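Local coordinates for protein lactate dehydrogenase, adjacent gene encodes predicted malate dehydrogenase (Cryptosporidium parvum, PDB 4ND2) that probably catalyses the NAD-dependent interconversion of (S)-lactate and pyruvate, as a lactate dehydrogenase of the LDH/MDH superfamily, at residues A8-G13 against N65-I70; N18-V23 against S59-T64; D26-V31 against A239-A244. All coordinates share one frame; numbering follows the deposited sequence.

Contact 1. Residues A8-G13 against N65-I70. With A3D (3-acetylpyridine adenine dinucleotide), chain C.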
ATOM      1  N   ALA A   8      -4.619   5.008  21.193  1.00 19.38           N
ATOM      2  CA  ALA A   8      -5.021   4.181  22.328  1.00 19.47           C
ATOM      3  C   ALA A   8      -6.349   3.504  22.012  1.00 19.37           C
ATOM      4  O   ALA A   8      -7.317   4.169  21.638  1.00 19.46           O
ATOM      5  CB  ALA A   8      -5.140   5.023  23.590  1.00 19.38           C
ATOM      6  N   VAL A   9      -6.377   2.181  22.146  1.00 18.92           N
ATOM      7  CA  VAL A   9      -7.584   1.396  21.946  1.00 18.94           C
ATOM      8  C   VAL A   9      -8.074   0.910  23.311  1.00 19.15           C
ATOM      9  O   VAL A   9      -7.445   0.047  23.934  1.00 19.02           O
ATOM     10  CB  VAL A   9      -7.318   0.199  21.010  1.00 18.72           C
ATOM     11  CG1 VAL A   9      -8.582  -0.625  20.815  1.00 18.67           C
ATOM     12  CG2 VAL A   9      -6.778   0.685  19.671  1.00 18.83           C
ATOM     13  N   ILE A  10      -9.188   1.479  23.771  1.00 19.33           N
ATOM     14  CA  ILE A  10      -9.731   1.179  25.097  1.00 19.40           C
ATOM     15  C   ILE A  10     -10.731   0.039  24.968  1.00 19.41           C
ATOM     16  O   ILE A  10     -11.855   0.232  24.499  1.00 19.54           O
ATOM     17  CB  ILE A  10     -10.411   2.410  25.739  1.00 19.52           C
ATOM     18  CG1 ILE A  10      -9.520   3.655  25.625  1.00 19.56           C
ATOM     19  CG2 ILE A  10     -10.764   2.128  27.195  1.00 19.46           C
ATOM     20  CD1 ILE A  10      -8.111   3.484  26.160  1.00 19.68           C
ATOM     21  N   GLY A  11     -10.308  -1.152  25.382  1.00 19.22           N
ATOM     22  CA  GLY A  11     -11.085  -2.370  25.195  1.00 19.37           C
ATOM     23  C   GLY A  11     -10.436  -3.193  24.105  1.00 19.49           C
ATOM     24  O   GLY A  11     -10.390  -2.770  22.948  1.00 19.60           O
ATOM     25  N   SER A  12      -9.928  -4.366  24.475  1.00 19.62           N
ATOM     26  CA  SER A  12      -9.138  -5.197  23.572  1.00 19.73           C
ATOM     27  C   SER A  12      -9.855  -6.496  23.225  1.00 19.33           C
ATOM     28  O   SER A  12      -9.241  -7.564  23.155  1.00 19.20           O
ATOM     29  CB  SER A  12      -7.775  -5.484  24.200  1.00 20.20           C
ATOM     30  OG  SER A  12      -7.135  -4.265  24.548  1.00 20.99           O
ATOM     31  N   GLY A  13     -11.161  -6.396  22.995  1.00 19.28           N
ATOM     32  CA  GLY A  13     -11.954  -7.535  22.555  1.00 19.28           C
ATOM     33  C   GLY A  13     -11.903  -7.692  21.047  1.00 19.35           C
ATOM     34  O   GLY A  13     -10.887  -7.398  20.416  1.00 19.02           O
ATOM     35  N   ASN A  65      -3.035  -2.506  31.344  1.00 25.01           N
ATOM     36  CA  ASN A  65      -4.216  -2.263  32.171  1.00 25.59           C
ATOM     37  C   ASN A  65      -4.092  -0.949  32.939  1.00 25.70           C
ATOM     38  O   ASN A  65      -4.808  -0.723  33.912  1.00 26.11           O
ATOM     39  CB  ASN A  65      -4.445  -3.431  33.139  1.00 26.14           C
ATOM     40  CG  ASN A  65      -3.338  -3.575  34.174  1.00 26.40           C
ATOM     41  OD1 ASN A  65      -2.326  -2.878  34.131  1.00 26.83           O
ATOM     42  ND2 ASN A  65      -3.530  -4.493  35.110  1.00 26.89           N
ATOM     43  N   ASP A  66      -3.189  -0.085  32.481  1.00 25.80           N
ATOM     44  CA  ASP A  66      -2.829   1.137  33.193  1.00 26.29           C
ATOM     45  C   ASP A  66      -3.078   2.355  32.303  1.00 25.93           C
ATOM     46  O   ASP A  66      -2.452   2.498  31.250  1.00 25.74           O
ATOM     47  CB  ASP A  66      -1.352   1.061  33.594  1.00 26.88           C
ATOM     48  CG  ASP A  66      -0.920   2.196  34.500  1.00 27.62           C
ATOM     49  OD1 ASP A  66       0.220   2.131  35.005  1.00 28.56           O
ATOM     50  OD2 ASP A  66      -1.695   3.151  34.707  1.00 28.13           O
ATOM     51  N   TYR A  67      -3.977   3.237  32.736  1.00 25.70           N
ATOM     52  CA  TYR A  67      -4.316   4.433  31.954  1.00 25.80           C
ATOM     53  C   TYR A  67      -3.138   5.388  31.753  1.00 25.98           C
ATOM     54  O   TYR A  67      -3.143   6.181  30.815  1.00 26.11           O
ATOM     55  CB  TYR A  67      -5.504   5.186  32.569  1.00 25.78           C
ATOM     56  CG  TYR A  67      -6.849   4.697  32.078  1.00 25.67           C
ATOM     57  CD1 TYR A  67      -7.764   4.109  32.946  1.00 25.54           C
ATOM     58  CD2 TYR A  67      -7.203   4.819  30.735  1.00 25.75           C
ATOM     59  CE1 TYR A  67      -8.995   3.661  32.492  1.00 25.66           C
ATOM     60  CE2 TYR A  67      -8.429   4.373  30.271  1.00 25.69           C
ATOM     61  CZ  TYR A  67      -9.320   3.796  31.151  1.00 25.70           C
ATOM     62  OH  TYR A  67     -10.538   3.354  30.685  1.00 26.02           O
ATOM     63  N   ALA A  68      -2.133   5.312  32.621  1.00 26.00           N
ATOM     64  CA  ALA A  68      -0.913   6.099  32.438  1.00 25.83           C
ATOM     65  C   ALA A  68      -0.252   5.818  31.084  1.00 25.36           C
ATOM     66  O   ALA A  68       0.384   6.702  30.507  1.00 25.33           O
ATOM     67  CB  ALA A  68       0.067   5.837  33.574  1.00 25.88           C
ATOM     68  N   ASP A  69      -0.415   4.598  30.578  1.00 25.11           N
ATOM     69  CA  ASP A  69       0.169   4.200  29.293  1.00 25.33           C
ATOM     70  C   ASP A  69      -0.525   4.796  28.059  1.00 25.08           C
ATOM     71  O   ASP A  69       0.008   4.687  26.956  1.00 24.95           O
ATOM     72  CB  ASP A  69       0.217   2.669  29.171  1.00 25.67           C
ATOM     73  CG  ASP A  69       1.252   2.035  30.089  1.00 26.35           C
ATOM     74  OD1 ASP A  69       2.248   2.708  30.427  1.00 26.73           O
ATOM     75  OD2 ASP A  69       1.075   0.855  30.464  1.00 26.44           O
ATOM     76  N   ILE A  70      -1.696   5.415  28.221  1.00 24.94           N
ATOM     77  CA  ILE A  70      -2.341   6.107  27.092  1.00 25.08           C
ATOM     78  C   ILE A  70      -1.972   7.593  27.044  1.00 25.37           C
ATOM     79  O   ILE A  70      -2.497   8.339  26.219  1.00 25.20           O
ATOM     80  CB  ILE A  70      -3.882   5.917  27.063  1.00 24.97           C
ATOM     81  CG1 ILE A  70      -4.601   6.811  28.079  1.00 24.87           C
ATOM     82  CG2 ILE A  70      -4.239   4.453  27.287  1.00 25.01           C
ATOM     83  CD1 ILE A  70      -6.086   6.950  27.815  1.00 24.94           C
TER
HETATM   84  PA  A3D C 401     -16.051  -7.640  23.136  1.00 18.76           P
HETATM   85  O1A A3D C 401     -15.345  -8.596  22.214  1.00 18.38           O
HETATM   86  O2A A3D C 401     -16.923  -8.183  24.237  1.00 18.66           O
HETATM   87  O5B A3D C 401     -14.956  -6.675  23.798  1.00 19.04           O
HETATM   88  C5B A3D C 401     -15.267  -5.774  24.854  1.00 19.41           C
HETATM   89  C4B A3D C 401     -13.998  -5.570  25.666  1.00 19.75           C
HETATM   90  O4B A3D C 401     -14.172  -4.487  26.581  1.00 20.06           O
HETATM   91  C3B A3D C 401     -13.626  -6.801  26.492  1.00 20.03           C
HETATM   92  O3B A3D C 401     -12.321  -7.276  26.147  1.00 20.06           O
HETATM   93  C2B A3D C 401     -13.683  -6.326  27.932  1.00 20.08           C
HETATM   94  O2B A3D C 401     -12.688  -6.909  28.777  1.00 20.41           O
HETATM   95  C1B A3D C 401     -13.487  -4.829  27.783  1.00 20.08           C
HETATM   96  N9A A3D C 401     -13.980  -4.052  28.940  1.00 19.99           N
HETATM   97  C8A A3D C 401     -15.062  -4.293  29.705  1.00 19.97           C
HETATM   98  N7A A3D C 401     -15.173  -3.348  30.672  1.00 20.10           N
HETATM   99  C5A A3D C 401     -14.147  -2.494  30.529  1.00 20.08           C
HETATM  100  C6A A3D C 401     -13.664  -1.277  31.209  1.00 20.25           C
HETATM  101  N6A A3D C 401     -14.323  -0.767  32.279  1.00 20.58           N
HETATM  102  N1A A3D C 401     -12.543  -0.691  30.724  1.00 20.31           N
HETATM  103  C2A A3D C 401     -11.870  -1.178  29.662  1.00 20.28           C
HETATM  104  N3A A3D C 401     -12.257  -2.282  29.000  1.00 19.97           N
HETATM  105  C4A A3D C 401     -13.364  -2.964  29.381  1.00 19.97           C
HETATM  106  O3  A3D C 401     -16.964  -6.599  22.303  1.00 18.57           O
HETATM  107  PN  A3D C 401     -16.679  -6.120  20.785  1.00 18.20           P
HETATM  108  O1N A3D C 401     -17.194  -7.176  19.848  1.00 17.85           O
HETATM  109  O2N A3D C 401     -15.259  -5.643  20.654  1.00 17.94           O
HETATM  110  O5D A3D C 401     -17.635  -4.832  20.697  1.00 17.91           O
HETATM  111  C5D A3D C 401     -17.336  -3.694  21.500  1.00 18.35           C
HETATM  112  C4D A3D C 401     -18.466  -2.672  21.470  1.00 18.80           C
HETATM  113  O4D A3D C 401     -18.602  -2.130  20.150  1.00 19.13           O
HETATM  114  C3D A3D C 401     -19.828  -3.254  21.841  1.00 18.92           C
HETATM  115  O3D A3D C 401     -20.516  -2.355  22.712  1.00 18.87           O
HETATM  116  C2D A3D C 401     -20.569  -3.344  20.527  1.00 19.07           C
HETATM  117  O2D A3D C 401     -21.989  -3.227  20.654  1.00 19.12           O
HETATM  118  C1D A3D C 401     -19.982  -2.157  19.785  1.00 19.13           C
HETATM  119  N1N A3D C 401     -20.144  -2.222  18.334  1.00 19.27           N
HETATM  120  C2N A3D C 401     -20.597  -1.129  17.700  1.00 19.36           C
HETATM  121  C3N A3D C 401     -20.774  -1.127  16.324  1.00 19.55           C
HETATM  122  C7N A3D C 401     -21.277   0.094  15.616  1.00 19.80           C
HETATM  123  O7N A3D C 401     -21.478   0.021  14.421  1.00 20.53           O
HETATM  124  C8N A3D C 401     -21.507   1.370  16.366  1.00 19.66           C
HETATM  125  C4N A3D C 401     -20.472  -2.274  15.602  1.00 19.64           C
HETATM  126  C5N A3D C 401     -20.002  -3.391  16.277  1.00 19.52           C
HETATM  127  C6N A3D C 401     -19.848  -3.340  17.655  1.00 19.46           C
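A8, in the middle of strand 6-10, and I70, the last residue of the short 3-10 turn 67-70, bring their CA atoms to 5.8 Å, and no hydrogen bond links the two segments. The contact is therefore made by side chains. The methyl CB of A8 meets the branch point of I70, 3.8 Å from both CB and CG2 of that residue. Two residues on, I10 divides its branches: CG2, anti to the backbone N, reaches Y67 OH at 3.7 Å, whereas CD1 approaches I70 CG2 at 4.1 Å. The side chain of I10 crosses those of Y67 and I70 at about a right angle. The turn that presents Y67 and I70 has its own brace, an Asx turn in which A68 N donates to D66 OD2 (3.0 Å) from above the carboxylate plane. The ring of Y67 also stacks with that of F34. Beyond I10 the chain bends into G11, S12 and G13, where G13 CA comes within 3.4 Å of O5B of the dinucleotide, and S12 N hydrogen-bonds to D35, which also bonds to the cofactor. This is how a Rossmann fold works: a buried first strand runs straight into the glycine-rich turn, here fitting the GxGxxG pattern, that receives the dinucleotide.

Contact 2. Residues N18-V23 against S59-T64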
ATOM      1  N   ASN A  18      -8.704  -6.146  16.271  1.00 18.03           N
ATOM      2  CA  ASN A  18      -8.675  -5.872  14.832  1.00 18.21           C
ATOM      3  C   ASN A  18      -8.147  -4.480  14.510  1.00 17.49           C
ATOM      4  O   ASN A  18      -7.393  -4.313  13.557  1.00 17.48           O
ATOM      5  CB  ASN A  18     -10.065  -6.039  14.209  1.00 18.83           C
ATOM      6  CG  ASN A  18     -10.373  -7.474  13.840  1.00 19.73           C
ATOM      7  OD1 ASN A  18      -9.494  -8.336  13.813  1.00 20.35           O
ATOM      8  ND2 ASN A  18     -11.634  -7.734  13.528  1.00 20.72           N
ATOM      9  N   ILE A  19      -8.542  -3.485  15.299  1.00 17.20           N
ATOM     10  CA  ILE A  19      -8.045  -2.123  15.100  1.00 17.09           C
ATOM     11  C   ILE A  19      -6.522  -2.093  15.216  1.00 16.92           C
ATOM     12  O   ILE A  19      -5.835  -1.545  14.353  1.00 16.55           O
ATOM     13  CB  ILE A  19      -8.665  -1.130  16.104  1.00 17.07           C
ATOM     14  CG1 ILE A  19     -10.149  -0.919  15.786  1.00 17.30           C
ATOM     15  CG2 ILE A  19      -7.929   0.202  16.067  1.00 17.09           C
ATOM     16  CD1 ILE A  19     -10.906  -0.160  16.855  1.00 17.26           C
ATOM     17  N   ALA A  20      -5.999  -2.686  16.285  1.00 16.88           N
ATOM     18  CA  ALA A  20      -4.553  -2.728  16.512  1.00 16.80           C
ATOM     19  C   ALA A  20      -3.821  -3.402  15.351  1.00 16.69           C
ATOM     20  O   ALA A  20      -2.771  -2.932  14.909  1.00 16.80           O
ATOM     21  CB  ALA A  20      -4.248  -3.444  17.819  1.00 16.94           C
ATOM     22  N   TYR A  21      -4.402  -4.498  14.868  1.00 16.64           N
ATOM     23  CA  TYR A  21      -3.867  -5.293  13.762  1.00 16.83           C
ATOM     24  C   TYR A  21      -3.711  -4.451  12.497  1.00 16.89           C
ATOM     25  O   TYR A  21      -2.653  -4.446  11.863  1.00 16.54           O
ATOM     26  CB  TYR A  21      -4.838  -6.454  13.502  1.00 16.88           C
ATOM     27  CG  TYR A  21      -4.361  -7.627  12.666  1.00 16.91           C
ATOM     28  CD1 TYR A  21      -3.047  -8.084  12.718  1.00 17.11           C
ATOM     29  CD2 TYR A  21      -5.268  -8.338  11.881  1.00 17.05           C
ATOM     30  CE1 TYR A  21      -2.643  -9.183  11.977  1.00 17.04           C
ATOM     31  CE2 TYR A  21      -4.874  -9.438  11.140  1.00 17.09           C
ATOM     32  CZ  TYR A  21      -3.562  -9.860  11.194  1.00 17.26           C
ATOM     33  OH  TYR A  21      -3.178 -10.961  10.460  1.00 17.40           O
ATOM     34  N   ILE A  22      -4.773  -3.732  12.151  1.00 17.07           N
ATOM     35  CA  ILE A  22      -4.820  -2.936  10.921  1.00 17.50           C
ATOM     36  C   ILE A  22      -3.972  -1.671  11.032  1.00 17.40           C
ATOM     37  O   ILE A  22      -3.251  -1.326  10.092  1.00 17.38           O
ATOM     38  CB  ILE A  22      -6.278  -2.573  10.553  1.00 17.89           C
ATOM     39  CG1 ILE A  22      -7.096  -3.846  10.303  1.00 18.08           C
ATOM     40  CG2 ILE A  22      -6.327  -1.649   9.338  1.00 18.24           C
ATOM     41  CD1 ILE A  22      -6.544  -4.754   9.227  1.00 18.37           C
ATOM     42  N   VAL A  23      -4.060  -0.983  12.169  1.00 17.35           N
ATOM     43  CA  VAL A  23      -3.232   0.198  12.424  1.00 17.58           C
ATOM     44  C   VAL A  23      -1.756  -0.172  12.295  1.00 17.84           C
ATOM     45  O   VAL A  23      -0.987   0.537  11.643  1.00 17.23           O
ATOM     46  CB  VAL A  23      -3.495   0.802  13.825  1.00 17.66           C
ATOM     47  CG1 VAL A  23      -2.413   1.803  14.211  1.00 17.52           C
ATOM     48  CG2 VAL A  23      -4.867   1.464  13.878  1.00 17.78           C
ATOM     49  N   SER A  59       5.588  -0.191  13.538  1.00 18.83           N
ATOM     50  CA  SER A  59       4.645   0.181  14.593  1.00 19.48           C
ATOM     51  C   SER A  59       4.889  -0.653  15.848  1.00 20.07           C
ATOM     52  O   SER A  59       5.100  -1.861  15.756  1.00 19.72           O
ATOM     53  CB  SER A  59       3.195  -0.033  14.142  1.00 19.52           C
ATOM     54  OG  SER A  59       2.790   0.937  13.198  1.00 19.35           O
ATOM     55  N   LYS A  60       4.870   0.004  17.005  1.00 21.19           N
ATOM     56  CA  LYS A  60       4.904  -0.686  18.292  1.00 22.34           C
ATOM     57  C   LYS A  60       3.481  -0.905  18.785  1.00 22.06           C
ATOM     58  O   LYS A  60       2.658   0.014  18.747  1.00 22.32           O
ATOM     59  CB  LYS A  60       5.681   0.128  19.325  1.00 23.64           C
ATOM     60  CG  LYS A  60       7.092   0.467  18.892  1.00 25.25           C
ATOM     61  CD  LYS A  60       7.999   0.773  20.071  1.00 26.71           C
ATOM     62  CE  LYS A  60       9.369   1.234  19.594  1.00 27.57           C
ATOM     63  NZ  LYS A  60      10.075   0.172  18.823  1.00 28.24           N
ATOM     64  N   VAL A  61       3.200  -2.122  19.242  1.00 21.55           N
ATOM     65  CA  VAL A  61       1.888  -2.484  19.768  1.00 21.34           C
ATOM     66  C   VAL A  61       2.085  -3.122  21.139  1.00 21.48           C
ATOM     67  O   VAL A  61       2.702  -4.184  21.242  1.00 20.87           O
ATOM     68  CB  VAL A  61       1.156  -3.471  18.833  1.00 21.19           C
ATOM     69  CG1 VAL A  61      -0.242  -3.779  19.359  1.00 21.22           C
ATOM     70  CG2 VAL A  61       1.085  -2.912  17.416  1.00 21.16           C
ATOM     71  N   ILE A  62       1.580  -2.465  22.184  1.00 21.80           N
ATOM     72  CA  ILE A  62       1.695  -2.970  23.558  1.00 22.39           C
ATOM     73  C   ILE A  62       0.326  -3.135  24.215  1.00 22.43           C
ATOM     74  O   ILE A  62      -0.638  -2.456  23.847  1.00 22.59           O
ATOM     75  CB  ILE A  62       2.582  -2.060  24.439  1.00 22.81           C
ATOM     76  CG1 ILE A  62       1.971  -0.661  24.596  1.00 23.45           C
ATOM     77  CG2 ILE A  62       3.981  -1.964  23.850  1.00 23.02           C
ATOM     78  CD1 ILE A  62       2.690   0.211  25.603  1.00 24.04           C
ATOM     79  N   GLY A  63       0.259  -4.045  25.183  1.00 22.32           N
ATOM     80  CA  GLY A  63      -0.954  -4.306  25.952  1.00 22.56           C
ATOM     81  C   GLY A  63      -0.776  -3.827  27.379  1.00 23.05           C
ATOM     82  O   GLY A  63       0.310  -3.948  27.945  1.00 22.57           O
ATOM     83  N   THR A  64      -1.839  -3.279  27.964  1.00 23.48           N
ATOM     84  CA  THR A  64      -1.757  -2.694  29.302  1.00 24.04           C
ATOM     85  C   THR A  64      -3.102  -2.664  30.024  1.00 24.53           C
ATOM     86  O   THR A  64      -4.161  -2.782  29.401  1.00 24.02           O
ATOM     87  CB  THR A  64      -1.202  -1.255  29.239  1.00 24.16           C
ATOM     88  OG1 THR A  64      -1.011  -0.748  30.565  1.00 24.54           O
ATOM     89  CG2 THR A  64      -2.147  -0.330  28.481  1.00 24.16           C
TER
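A20 and V61 make the direct apolar touch between helix 14-26 and strand 61-64: A20 CB lies 4.3 Å from V61 CG1, and the CA atoms of the pair are 7.2 Å apart. The small methyl of A20 points at the strand, and V61 answers with the branch that stands anti to its backbone N (chi1 -177°). One helical turn later, V23 comes opposite S59, though more loosely. S59 OG is 4.1 Å from V23 O, too far for a hydrogen bond, and its polar need is met outside the pair by A29 O, on the link that leads from the helix to strand 30-34.

The next shell surrounds these residues. I48 of helix 40-55 touches both A20 and V61, while V31 and L33 of strand 30-34, the strand next to 61-64, touch A20. Within the helix, V23 N bonds to I19 O at 2.9 Å, part of the regular helix whose pitch places A20 and V23 about one turn apart. Further out, the helix meets the second subunit: the ring of Y21 meets that of F234 of that subunit, with planes about 60° apart, and I22 packs on Y21 of the same neighbour. What results is a layer of the Rossmann fold, in which the helix of the first beta-alpha-beta crossover packs on one side of the parallel sheet and reaches strand 61-64, at the sheet's edge within this chain.

Contact 3. Residues D26-V31 against A239-A244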
ATOM      1  N   ASP A  26      -0.749  -1.030   8.599  1.00 20.92           N
ATOM      2  CA  ASP A  26      -0.609   0.185   7.783  1.00 21.19           C
ATOM      3  C   ASP A  26       0.519   1.106   8.259  1.00 20.76           C
ATOM      4  O   ASP A  26       0.833   2.091   7.591  1.00 20.08           O
ATOM      5  CB  ASP A  26      -1.918   0.983   7.778  1.00 21.79           C
ATOM      6  CG  ASP A  26      -3.074   0.227   7.138  1.00 22.58           C
ATOM      7  OD1 ASP A  26      -2.834  -0.712   6.351  1.00 23.58           O
ATOM      8  OD2 ASP A  26      -4.234   0.581   7.423  1.00 23.22           O
ATOM      9  N   ASN A  27       1.115   0.796   9.413  1.00 20.42           N
ATOM     10  CA  ASN A  27       2.085   1.683  10.057  1.00 20.33           C
ATOM     11  C   ASN A  27       1.525   3.102  10.233  1.00 19.76           C
ATOM     12  O   ASN A  27       2.234   4.093  10.062  1.00 19.46           O
ATOM     13  CB  ASN A  27       3.410   1.704   9.282  1.00 20.93           C
ATOM     14  CG  ASN A  27       4.544   2.360  10.062  1.00 21.81           C
ATOM     15  OD1 ASN A  27       4.609   2.281  11.289  1.00 22.75           O
ATOM     16  ND2 ASN A  27       5.444   3.007   9.348  1.00 22.51           N
ATOM     17  N   LEU A  28       0.242   3.181  10.577  1.00 19.20           N
ATOM     18  CA  LEU A  28      -0.431   4.461  10.806  1.00 19.04           C
ATOM     19  C   LEU A  28       0.033   5.106  12.112  1.00 18.90           C
ATOM     20  O   LEU A  28       0.172   6.327  12.199  1.00 18.56           O
ATOM     21  CB  LEU A  28      -1.948   4.254  10.837  1.00 19.01           C
ATOM     22  CG  LEU A  28      -2.837   5.470  11.102  1.00 19.07           C
ATOM     23  CD1 LEU A  28      -2.686   6.503   9.997  1.00 19.02           C
ATOM     24  CD2 LEU A  28      -4.288   5.033  11.242  1.00 19.01           C
ATOM     25  N   ALA A  29       0.254   4.279  13.130  1.00 18.62           N
ATOM     26  CA  ALA A  29       0.661   4.760  14.445  1.00 18.85           C
ATOM     27  C   ALA A  29       1.144   3.604  15.313  1.00 18.90           C
ATOM     28  O   ALA A  29       1.008   2.433  14.944  1.00 18.51           O
ATOM     29  CB  ALA A  29      -0.506   5.462  15.128  1.00 18.81           C
ATOM     30  N   ASP A  30       1.721   3.949  16.458  1.00 19.27           N
ATOM     31  CA  ASP A  30       1.911   2.987  17.539  1.00 19.64           C
ATOM     32  C   ASP A  30       0.555   2.773  18.195  1.00 19.45           C
ATOM     33  O   ASP A  30      -0.294   3.667  18.184  1.00 19.29           O
ATOM     34  CB  ASP A  30       2.897   3.510  18.586  1.00 20.05           C
ATOM     35  CG  ASP A  30       4.335   3.528  18.094  1.00 20.65           C
ATOM     36  OD1 ASP A  30       4.657   2.887  17.069  1.00 20.66           O
ATOM     37  OD2 ASP A  30       5.157   4.185  18.762  1.00 21.75           O
ATOM     38  N   VAL A  31       0.361   1.595  18.778  1.00 19.40           N
ATOM     39  CA  VAL A  31      -0.910   1.241  19.393  1.00 19.46           C
ATOM     40  C   VAL A  31      -0.723   0.839  20.855  1.00 19.74           C
ATOM     41  O   VAL A  31       0.194   0.089  21.183  1.00 19.37           O
ATOM     42  CB  VAL A  31      -1.582   0.074  18.641  1.00 19.35           C
ATOM     43  CG1 VAL A  31      -2.891  -0.320  19.316  1.00 19.46           C
ATOM     44  CG2 VAL A  31      -1.818   0.449  17.185  1.00 19.42           C
ATOM     45  N   ALA A 239     -13.683   0.665   9.823  1.00 15.99           N
ATOM     46  CA  ALA A 239     -14.334   1.974   9.802  1.00 16.21           C
ATOM     47  C   ALA A 239     -13.672   2.948  10.773  1.00 16.60           C
ATOM     48  O   ALA A 239     -13.430   4.107  10.434  1.00 16.56           O
ATOM     49  CB  ALA A 239     -15.812   1.829  10.131  1.00 16.28           C
ATOM     50  N   ALA A 240     -13.377   2.468  11.981  1.00 16.79           N
ATOM     51  CA  ALA A 240     -12.709   3.285  12.996  1.00 17.01           C
ATOM     52  C   ALA A 240     -11.320   3.731  12.542  1.00 16.99           C
ATOM     53  O   ALA A 240     -10.912   4.862  12.812  1.00 17.05           O
ATOM     54  CB  ALA A 240     -12.612   2.520  14.308  1.00 17.06           C
ATOM     55  N   VAL A 241     -10.603   2.843  11.854  1.00 17.08           N
ATOM     56  CA  VAL A 241      -9.265   3.151  11.347  1.00 17.45           C
ATOM     57  C   VAL A 241      -9.331   4.239  10.270  1.00 17.76           C
ATOM     58  O   VAL A 241      -8.497   5.146  10.250  1.00 17.62           O
ATOM     59  CB  VAL A 241      -8.547   1.893  10.797  1.00 17.55           C
ATOM     60  CG1 VAL A 241      -7.228   2.263  10.128  1.00 17.72           C
ATOM     61  CG2 VAL A 241      -8.295   0.890  11.914  1.00 17.64           C
ATOM     62  N   LYS A 242     -10.328   4.158   9.391  1.00 18.14           N
ATOM     63  CA  LYS A 242     -10.521   5.189   8.369  1.00 18.62           C
ATOM     64  C   LYS A 242     -10.733   6.556   9.016  1.00 18.24           C
ATOM     65  O   LYS A 242     -10.201   7.557   8.544  1.00 17.87           O
ATOM     66  CB  LYS A 242     -11.705   4.851   7.452  1.00 19.43           C
ATOM     67  CG  LYS A 242     -11.565   3.561   6.649  1.00 20.14           C
ATOM     68  CD  LYS A 242     -10.320   3.508   5.774  1.00 20.85           C
ATOM     69  CE  LYS A 242     -10.352   4.551   4.664  1.00 21.52           C
ATOM     70  NZ  LYS A 242      -9.133   4.467   3.817  1.00 22.19           N
ATOM     71  N   MET A 243     -11.488   6.587  10.112  1.00 18.11           N
ATOM     72  CA  MET A 243     -11.717   7.829  10.856  1.00 18.18           C
ATOM     73  C   MET A 243     -10.438   8.337  11.520  1.00 18.09           C
ATOM     74  O   MET A 243     -10.167   9.538  11.510  1.00 17.77           O
ATOM     75  CB  MET A 243     -12.820   7.633  11.901  1.00 18.34           C
ATOM     76  CG  MET A 243     -14.187   7.374  11.289  1.00 18.61           C
ATOM     77  SD  MET A 243     -15.479   7.047  12.502  1.00 18.93           S
ATOM     78  CE  MET A 243     -15.590   8.633  13.321  1.00 18.66           C
ATOM     79  N   ALA A 244      -9.655   7.422  12.089  1.00 18.14           N
ATOM     80  CA  ALA A 244      -8.365   7.769  12.688  1.00 18.44           C
ATOM     81  C   ALA A 244      -7.390   8.317  11.643  1.00 18.77           C
ATOM     82  O   ALA A 244      -6.678   9.288  11.911  1.00 18.55           O
ATOM     83  CB  ALA A 244      -7.759   6.561  13.393  1.00 18.38           C
TER
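L28 and V241 carry the apolar part of this contact, their side chains sliding past each other in opposite directions. L28 CD2 lies 4.2 Å from V241 CG1 and 4.4 Å from A244 CB, so a single leucine methyl bridges two residues spaced three apart on one helical face. CG of L28 stands anti to its backbone N (chi1 178°), which extends the side chain out of the loop towards helix 234-248. V241 offers the branch placed likewise, anti to N.

Polar groups contribute little between the segments, where no hydrogen bond or salt bridge forms. D26 OD2 merely borders V241 CG1 at 4.4 Å; the charge of D26 is directed elsewhere, its OD1 pairing with K25 of the second subunit in a salt bridge. The hydrophobic contact thus lies beside a charged link between subunits.

Backbone hydrogen bonds are internal to each partner. N27, with positive phi, closes the preceding helix in a Schellman motif, after which the chain continues to L28. On the other side, A244 N donates to A240 O at 2.9 Å within regular helix.

Around this join, I7 of strand 6-10 packs on L28, L248 farther along helix 234-248 touches the same leucine, and V23 of helix 14-26 packs on V241, so the helix of the C-terminal domain rests on the turn between helix 14-26 and strand 30-34.

Contacts 1 and 2 belong wholly to the nucleotide-binding domain, whereas contact 3 joins that domain to helix 234-248 of the C-terminal one. The centres of contacts 1 and 2 are about 11 Å apart. Those of contacts 2 and 3 are about 9 Å apart, and those of contacts 1 and 3 about 15 Å. Along the chain the segments run 8-13, 18-23, 26-31, 59-64, 65-70 and 239-244, so contact 2 closes within contact 1 and contact 3 crosses both. All three reach one parallel sheet, where strand 30-34 lies between 6-10 and 61-64. The cofactor turn lies at contact 1, while contacts 2 and 3 both touch the second subunit.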